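Local coordinates for protein disulfide-isomerase A4 (Rattus norvegicus, PDB 3EC3) that catalyses the rearrangement of disulfide bonds in proteins within the endoplasmic reticulum, and is represented here by its noncatalytic b and b' domains, at residues A[134-139]-A[217-222]. The protein carries 1 engineered substitution. Residues are numbered along the deposited sequence; the frame is centred on the assembly and turned at random.
Sequences PLVVVY and DALREF. Unlike the reference sequence in segment 217-222: R220 (reference Gln).
The aromatic rings stand beside the meeting of L219 with V136 and V138 rather than within it. The nearer ring, that of F222, brings CE1 to 5.2 Å from V136 CG1, too far for close van der Waals contact though it partly shields the strand, and packs instead on I199 of the neighbouring strand 196-200. The ring of Y139 belongs to the other side of the strand: one of its faces is covered by V137 CG1, 3.5 Å above the plane and displaced toward the rim, while its hydroxyl is hydrogen-bonded to E182.

What remains across the interface is a small, purely aliphatic junction, a worked example of a helix leucine set between two valines of a strand. L219 extends from the helix with CG anti to its backbone N (chi1 -178°), and its two methyls divide the work. CD1 spans both valines, lying 4.2 Å from V136 CG1 and 4.2 Å from V138 CG2; CD2 turns to V138 alone, meeting CG2 at 4.1 Å. Although the two valines have nearly the same chi1, they offer different branches: V136 uses CG1, anti to its backbone N, and V138 uses CG2, which lies beside its backbone N. These are ordinary van der Waals separations. The two segments bury 118 Å² between them, and neighbours extend the apolar layer: L219 also rests on A197, and V136 on F171 and I199.

V137, between the two valines, directs its CB away from the helix. With V136 and V138 meeting L219, helix 216-227 lies against one face of the five-stranded mixed sheet, over its central strand 135-140, as expected for the C-terminal helix of a thioredoxin-like fold, here in the second of the two noncatalytic domains, b'.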
ATOM      1  N   PRO A 134       0.505   8.783 -12.227  1.00 20.09           N
ATOM      2  CA  PRO A 134       1.752   9.263 -11.585  1.00 19.92           C
ATOM      3  C   PRO A 134       2.038   8.713 -10.163  1.00 19.18           C
ATOM      4  O   PRO A 134       1.115   8.470  -9.388  1.00 20.37           O
ATOM      5  CB  PRO A 134       1.564  10.785 -11.516  1.00 18.99           C
ATOM      6  CG  PRO A 134       0.495  11.101 -12.542  1.00 19.82           C
ATOM      7  CD  PRO A 134      -0.437   9.886 -12.466  1.00 20.69           C
ATOM      8  N   LEU A 135       3.316   8.565  -9.839  1.00 19.28           N
ATOM      9  CA  LEU A 135       3.754   8.039  -8.546  1.00 18.59           C
ATOM     10  C   LEU A 135       4.700   9.050  -7.897  1.00 19.22           C
ATOM     11  O   LEU A 135       5.717   9.456  -8.507  1.00 19.34           O
ATOM     12  CB  LEU A 135       4.462   6.699  -8.732  1.00 17.14           C
ATOM     13  CG  LEU A 135       5.260   6.164  -7.537  1.00 16.23           C
ATOM     14  CD1 LEU A 135       4.345   5.775  -6.363  1.00 15.34           C
ATOM     15  CD2 LEU A 135       6.077   4.958  -8.017  1.00 12.85           C
ATOM     16  N   VAL A 136       4.360   9.470  -6.681  1.00 18.29           N
ATOM     17  CA  VAL A 136       5.197  10.413  -5.935  1.00 17.57           C
ATOM     18  C   VAL A 136       6.051   9.557  -4.998  1.00 18.18           C
ATOM     19  O   VAL A 136       5.502   8.819  -4.216  1.00 18.07           O
ATOM     20  CB  VAL A 136       4.345  11.440  -5.146  1.00 16.88           C
ATOM     21  CG1 VAL A 136       5.263  12.430  -4.331  1.00 18.45           C
ATOM     22  CG2 VAL A 136       3.406  12.215  -6.084  1.00 17.30           C
ATOM     23  N   VAL A 137       7.382   9.615  -5.111  1.00 17.84           N
ATOM     24  CA  VAL A 137       8.278   8.845  -4.240  1.00 18.61           C
ATOM     25  C   VAL A 137       9.080   9.730  -3.300  1.00 18.32           C
ATOM     26  O   VAL A 137       9.691  10.693  -3.746  1.00 18.64           O
ATOM     27  CB  VAL A 137       9.282   8.000  -5.051  1.00 18.08           C
ATOM     28  CG1 VAL A 137      10.108   7.079  -4.056  1.00 19.70           C
ATOM     29  CG2 VAL A 137       8.535   7.137  -6.105  1.00 17.37           C
ATOM     30  N   VAL A 138       9.083   9.399  -2.003  1.00 19.16           N
ATOM     31  CA  VAL A 138       9.879  10.118  -1.010  1.00 18.73           C
ATOM     32  C   VAL A 138      10.999   9.192  -0.496  1.00 19.59           C
ATOM     33  O   VAL A 138      10.743   8.123   0.082  1.00 18.67           O
ATOM     34  CB  VAL A 138       9.006  10.714   0.134  1.00 18.05           C
ATOM     35  CG1 VAL A 138       9.864  11.359   1.232  1.00 18.97           C
ATOM     36  CG2 VAL A 138       7.992  11.746  -0.438  1.00 20.03           C
ATOM     37  N   TYR A 139      12.245   9.621  -0.722  1.00 19.87           N
ATOM     38  CA  TYR A 139      13.415   8.802  -0.428  1.00 20.06           C
ATOM     39  C   TYR A 139      14.110   9.206   0.879  1.00 20.06           C
ATOM     40  O   TYR A 139      14.421  10.384   1.099  1.00 20.14           O
ATOM     41  CB  TYR A 139      14.455   8.944  -1.547  1.00 20.64           C
ATOM     42  CG  TYR A 139      13.980   8.588  -2.939  1.00 20.33           C
ATOM     43  CD1 TYR A 139      13.467   9.562  -3.783  1.00 20.80           C
ATOM     44  CD2 TYR A 139      14.087   7.288  -3.427  1.00 21.84           C
ATOM     45  CE1 TYR A 139      13.049   9.254  -5.084  1.00 21.58           C
ATOM     46  CE2 TYR A 139      13.655   6.967  -4.738  1.00 21.12           C
ATOM     47  CZ  TYR A 139      13.138   7.964  -5.544  1.00 22.60           C
ATOM     48  OH  TYR A 139      12.709   7.693  -6.830  1.00 23.87           O
ATOM     49  N   ASP A 217       4.785  21.099   3.328  1.00 34.09           N
ATOM     50  CA  ASP A 217       4.650  22.270   2.445  1.00 34.75           C
ATOM     51  C   ASP A 217       5.491  22.182   1.179  1.00 33.75           C
ATOM     52  O   ASP A 217       4.978  22.378   0.065  1.00 34.24           O
ATOM     53  CB  ASP A 217       5.006  23.543   3.204  1.00 35.13           C
ATOM     54  CG  ASP A 217       3.964  23.911   4.235  1.00 38.52           C
ATOM     55  OD1 ASP A 217       2.797  23.489   4.079  1.00 41.70           O
ATOM     56  OD2 ASP A 217       4.309  24.616   5.207  1.00 43.07           O
ATOM     57  N   ALA A 218       6.770  21.870   1.359  1.00 32.84           N
ATOM     58  CA  ALA A 218       7.699  21.752   0.258  1.00 32.36           C
ATOM     59  C   ALA A 218       7.267  20.609  -0.659  1.00 32.12           C
ATOM     60  O   ALA A 218       7.205  20.771  -1.895  1.00 30.16           O
ATOM     61  CB  ALA A 218       9.092  21.530   0.790  1.00 33.21           C
ATOM     62  N   LEU A 219       6.926  19.457  -0.061  1.00 32.05           N
ATOM     63  CA  LEU A 219       6.369  18.375  -0.841  1.00 32.50           C
ATOM     64  C   LEU A 219       5.062  18.776  -1.531  1.00 33.48           C
ATOM     65  O   LEU A 219       4.876  18.467  -2.700  1.00 35.03           O
ATOM     66  CB  LEU A 219       6.176  17.100   0.013  1.00 32.51           C
ATOM     67  CG  LEU A 219       5.634  15.879  -0.767  1.00 32.98           C
ATOM     68  CD1 LEU A 219       6.650  15.429  -1.813  1.00 36.54           C
ATOM     69  CD2 LEU A 219       5.267  14.713   0.219  1.00 31.61           C
ATOM     70  N   ARG A 220       4.160  19.464  -0.838  1.00 34.60           N
ATOM     71  CA  ARG A 220       2.900  19.882  -1.485  1.00 36.05           C
ATOM     72  C   ARG A 220       3.111  20.818  -2.704  1.00 35.63           C
ATOM     73  O   ARG A 220       2.381  20.731  -3.698  1.00 34.46           O
ATOM     74  CB  ARG A 220       1.911  20.539  -0.501  1.00 36.75           C
ATOM     75  CG  ARG A 220       0.457  20.319  -0.958  1.00 41.08           C
ATOM     76  CD  ARG A 220      -0.494  21.485  -0.745  1.00 47.71           C
ATOM     77  NE  ARG A 220      -1.649  21.360  -1.654  1.00 52.72           N
ATOM     78  CZ  ARG A 220      -2.837  20.829  -1.336  1.00 53.49           C
ATOM     79  NH1 ARG A 220      -3.066  20.386  -0.107  1.00 53.58           N
ATOM     80  NH2 ARG A 220      -3.816  20.766  -2.246  1.00 54.07           N
ATOM     81  N   GLU A 221       4.118  21.684  -2.600  1.00 35.73           N
ATOM     82  CA  GLU A 221       4.479  22.631  -3.666  1.00 36.52           C
ATOM     83  C   GLU A 221       5.006  21.936  -4.923  1.00 35.81           C
ATOM     84  O   GLU A 221       4.655  22.309  -6.041  1.00 36.03           O
ATOM     85  CB  GLU A 221       5.498  23.634  -3.130  1.00 35.99           C
ATOM     86  CG  GLU A 221       4.947  24.452  -1.970  1.00 37.90           C
ATOM     87  CD  GLU A 221       5.913  25.524  -1.424  1.00 39.50           C
ATOM     88  OE1 GLU A 221       7.160  25.352  -1.474  1.00 45.04           O
ATOM     89  OE2 GLU A 221       5.408  26.538  -0.907  1.00 41.03           O
ATOM     90  N   PHE A 222       5.846  20.929  -4.717  1.00 35.04           N
ATOM     91  CA  PHE A 222       6.433  20.086  -5.759  1.00 35.34           C
ATOM     92  C   PHE A 222       5.363  19.315  -6.548  1.00 35.11           C
ATOM     93  O   PHE A 222       5.361  19.336  -7.787  1.00 33.52           O
ATOM     94  CB  PHE A 222       7.451  19.143  -5.088  1.00 36.34           C
ATOM     95  CG  PHE A 222       8.075  18.108  -5.997  1.00 37.39           C
ATOM     96  CD1 PHE A 222       8.006  16.748  -5.650  1.00 38.25           C
ATOM     97  CD2 PHE A 222       8.787  18.476  -7.139  1.00 38.38           C
ATOM     98  CE1 PHE A 222       8.600  15.765  -6.444  1.00 38.51           C
ATOM     99  CE2 PHE A 222       9.385  17.507  -7.950  1.00 38.78           C
ATOM    100  CZ  PHE A 222       9.293  16.147  -7.606  1.00 38.96           C
TER